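Local coordinates for protein carboxypeptidase 1 (Deinococcus radiodurans str. R1, PDB 5GIV) that probably releases amino acids one at a time from the C-terminus of peptides with broad specificity, as a zinc-dependent metallocarboxypeptidase of the M32 family, at residues G330-E333 / E334-Y337. Sequence-based numbering, arbitrary orientation.
Sequences GVTE and EEMY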
ATOM      1  N   GLY A 330      -9.112   1.761  41.411  1.00 25.38           N
ATOM      2  CA  GLY A 330      -8.434   2.557  42.415  1.00 25.31           C
ATOM      3  C   GLY A 330      -7.757   3.793  41.883  1.00 25.42           C
ATOM      4  O   GLY A 330      -6.955   4.405  42.602  1.00 25.39           O
ATOM      5  N   VAL A 331      -8.064   4.189  40.654  1.00 19.08           N
ATOM      6  CA  VAL A 331      -7.463   5.352  40.022  1.00 19.19           C
ATOM      7  C   VAL A 331      -8.584   6.317  39.695  1.00 19.27           C
ATOM      8  O   VAL A 331      -9.597   5.919  39.109  1.00 19.31           O
ATOM      9  CB  VAL A 331      -6.682   4.973  38.747  1.00 19.22           C
ATOM     10  CG1 VAL A 331      -5.944   6.188  38.192  1.00 19.30           C
ATOM     11  CG2 VAL A 331      -5.728   3.803  39.030  1.00 19.13           C
ATOM     12  N   THR A 332      -8.395   7.579  40.046  1.00 20.23           N
ATOM     13  CA  THR A 332      -9.418   8.568  39.760  1.00 20.34           C
ATOM     14  C   THR A 332      -9.208   9.169  38.375  1.00 20.48           C
ATOM     15  O   THR A 332      -8.167   8.997  37.734  1.00 20.48           O
ATOM     16  CB  THR A 332      -9.408   9.682  40.803  1.00 20.34           C
ATOM     17  OG1 THR A 332      -8.229  10.476  40.634  1.00 20.41           O
ATOM     18  CG2 THR A 332      -9.444   9.108  42.226  1.00 20.16           C
ATOM     19  N   GLU A 333     -10.240   9.853  37.896  1.00 30.43           N
ATOM     20  CA  GLU A 333     -10.089  10.616  36.671  1.00 30.57           C
ATOM     21  C   GLU A 333      -8.989  11.664  36.814  1.00 30.62           C
ATOM     22  O   GLU A 333      -8.194  11.870  35.893  1.00 30.66           O
ATOM     23  CB  GLU A 333     -11.424  11.254  36.303  1.00 30.68           C
ATOM     24  CG  GLU A 333     -11.312  12.351  35.294  1.00 30.83           C
ATOM     25  CD  GLU A 333     -12.609  13.093  35.113  1.00 30.95           C
ATOM     26  OE1 GLU A 333     -13.675  12.436  35.062  1.00 30.92           O
ATOM     27  OE2 GLU A 333     -12.557  14.336  35.049  1.00 31.07           O
ATOM     28  N   GLU A 334      -8.917  12.330  37.969  1.00 32.07           N
ATOM     29  CA  GLU A 334      -7.881  13.339  38.178  1.00 32.14           C
ATOM     30  C   GLU A 334      -6.485  12.723  38.146  1.00 32.03           C
ATOM     31  O   GLU A 334      -5.525  13.378  37.726  1.00 32.08           O
ATOM     32  CB  GLU A 334      -8.132  14.080  39.499  1.00 32.18           C
ATOM     33  CG  GLU A 334      -7.056  15.092  39.927  1.00 32.27           C
ATOM     34  CD  GLU A 334      -6.971  16.344  39.035  1.00 32.49           C
ATOM     35  OE1 GLU A 334      -6.033  17.156  39.235  1.00 32.58           O
ATOM     36  OE2 GLU A 334      -7.839  16.531  38.143  1.00 32.59           O
ATOM     37  N   GLU A 335      -6.342  11.480  38.607  1.00 20.35           N
ATOM     38  CA  GLU A 335      -5.023  10.864  38.603  1.00 20.26           C
ATOM     39  C   GLU A 335      -4.568  10.536  37.184  1.00 20.27           C
ATOM     40  O   GLU A 335      -3.390  10.695  36.852  1.00 20.26           O
ATOM     41  CB  GLU A 335      -5.027   9.622  39.490  1.00 20.10           C
ATOM     42  CG  GLU A 335      -5.061   9.971  40.963  1.00 20.05           C
ATOM     43  CD  GLU A 335      -5.137   8.761  41.857  1.00 19.88           C
ATOM     44  OE1 GLU A 335      -5.997   7.893  41.617  1.00 19.84           O
ATOM     45  OE2 GLU A 335      -4.353   8.701  42.818  1.00 19.80           O
ATOM     46  N   MET A 336      -5.491  10.114  36.324  1.00 22.54           N
ATOM     47  CA  MET A 336      -5.133   9.865  34.937  1.00 22.56           C
ATOM     48  C   MET A 336      -4.721  11.157  34.243  1.00 22.67           C
ATOM     49  O   MET A 336      -3.777  11.160  33.441  1.00 22.64           O
ATOM     50  CB  MET A 336      -6.294   9.195  34.206  1.00 22.58           C
ATOM     51  CG  MET A 336      -6.014   8.920  32.742  1.00 22.56           C
ATOM     52  SD  MET A 336      -4.658   7.753  32.519  1.00 22.45           S
ATOM     53  CE  MET A 336      -5.317   6.333  33.352  1.00 22.38           C
ATOM     54  N   TYR A 337      -5.401  12.270  34.551  1.00 21.23           N
ATOM     55  CA  TYR A 337      -4.991  13.554  33.988  1.00 21.32           C
ATOM     56  C   TYR A 337      -3.594  13.948  34.451  1.00 21.32           C
ATOM     57  O   TYR A 337      -2.797  14.470  33.661  1.00 21.34           O
ATOM     58  CB  TYR A 337      -5.997  14.648  34.349  1.00 21.45           C
ATOM     59  CG  TYR A 337      -5.422  16.044  34.232  1.00 21.58           C
ATOM     60  CD1 TYR A 337      -5.210  16.631  32.999  1.00 21.63           C
ATOM     61  CD2 TYR A 337      -5.079  16.767  35.369  1.00 21.65           C
ATOM     62  CE1 TYR A 337      -4.674  17.903  32.894  1.00 21.75           C
ATOM     63  CE2 TYR A 337      -4.548  18.040  35.280  1.00 21.77           C
ATOM     64  CZ  TYR A 337      -4.348  18.604  34.045  1.00 21.83           C
ATOM     65  OH  TYR A 337      -3.817  19.871  33.963  1.00 21.98           O
TER
HETATM   66  O   HOH W   1      -7.180   7.165  44.067  1.00 26.61           O
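A capping box between T332 and E335 starts the short helix 333-339. T332 is the N-cap: its OG1 lies 2.9 Å from E335 N and accepts its hydrogen. This first-turn amide has no i-to-i+4 carbonyl partner within the helix, and OG1 is its main acceptor beside a weak bond to T332 O. A chi1 of 70°, which sets OG1 between the T332 backbone N and carbonyl carbon, brings the oxygen there. E335 CG is anti to its own carbonyl carbon (chi1 -73°), and the extended chain runs back past T332, E335 CG lying 3.2 Å from T332 OG1. E335 OE1, 2.9 Å from T332 N, accepts through its anti lone pair (N-H...O 164°). A glutamate is long enough for this reach, and its negative charge probably suits the positive end of the helix dipole. One water donates to both G330 O and this OE1; the positive phi of G330 (77°) favours glycine. Buried, branched and apolar, V331 sets CG1 3.8 Å from the aliphatic CB of E335 and also packs on F200, as does M336. The i-to-i+4 bonds begin with M336 N to T332 O (3.2 Å). Such reciprocal side-chain-to-backbone bonding of N-cap and N3 residues is the hallmark of the capping box.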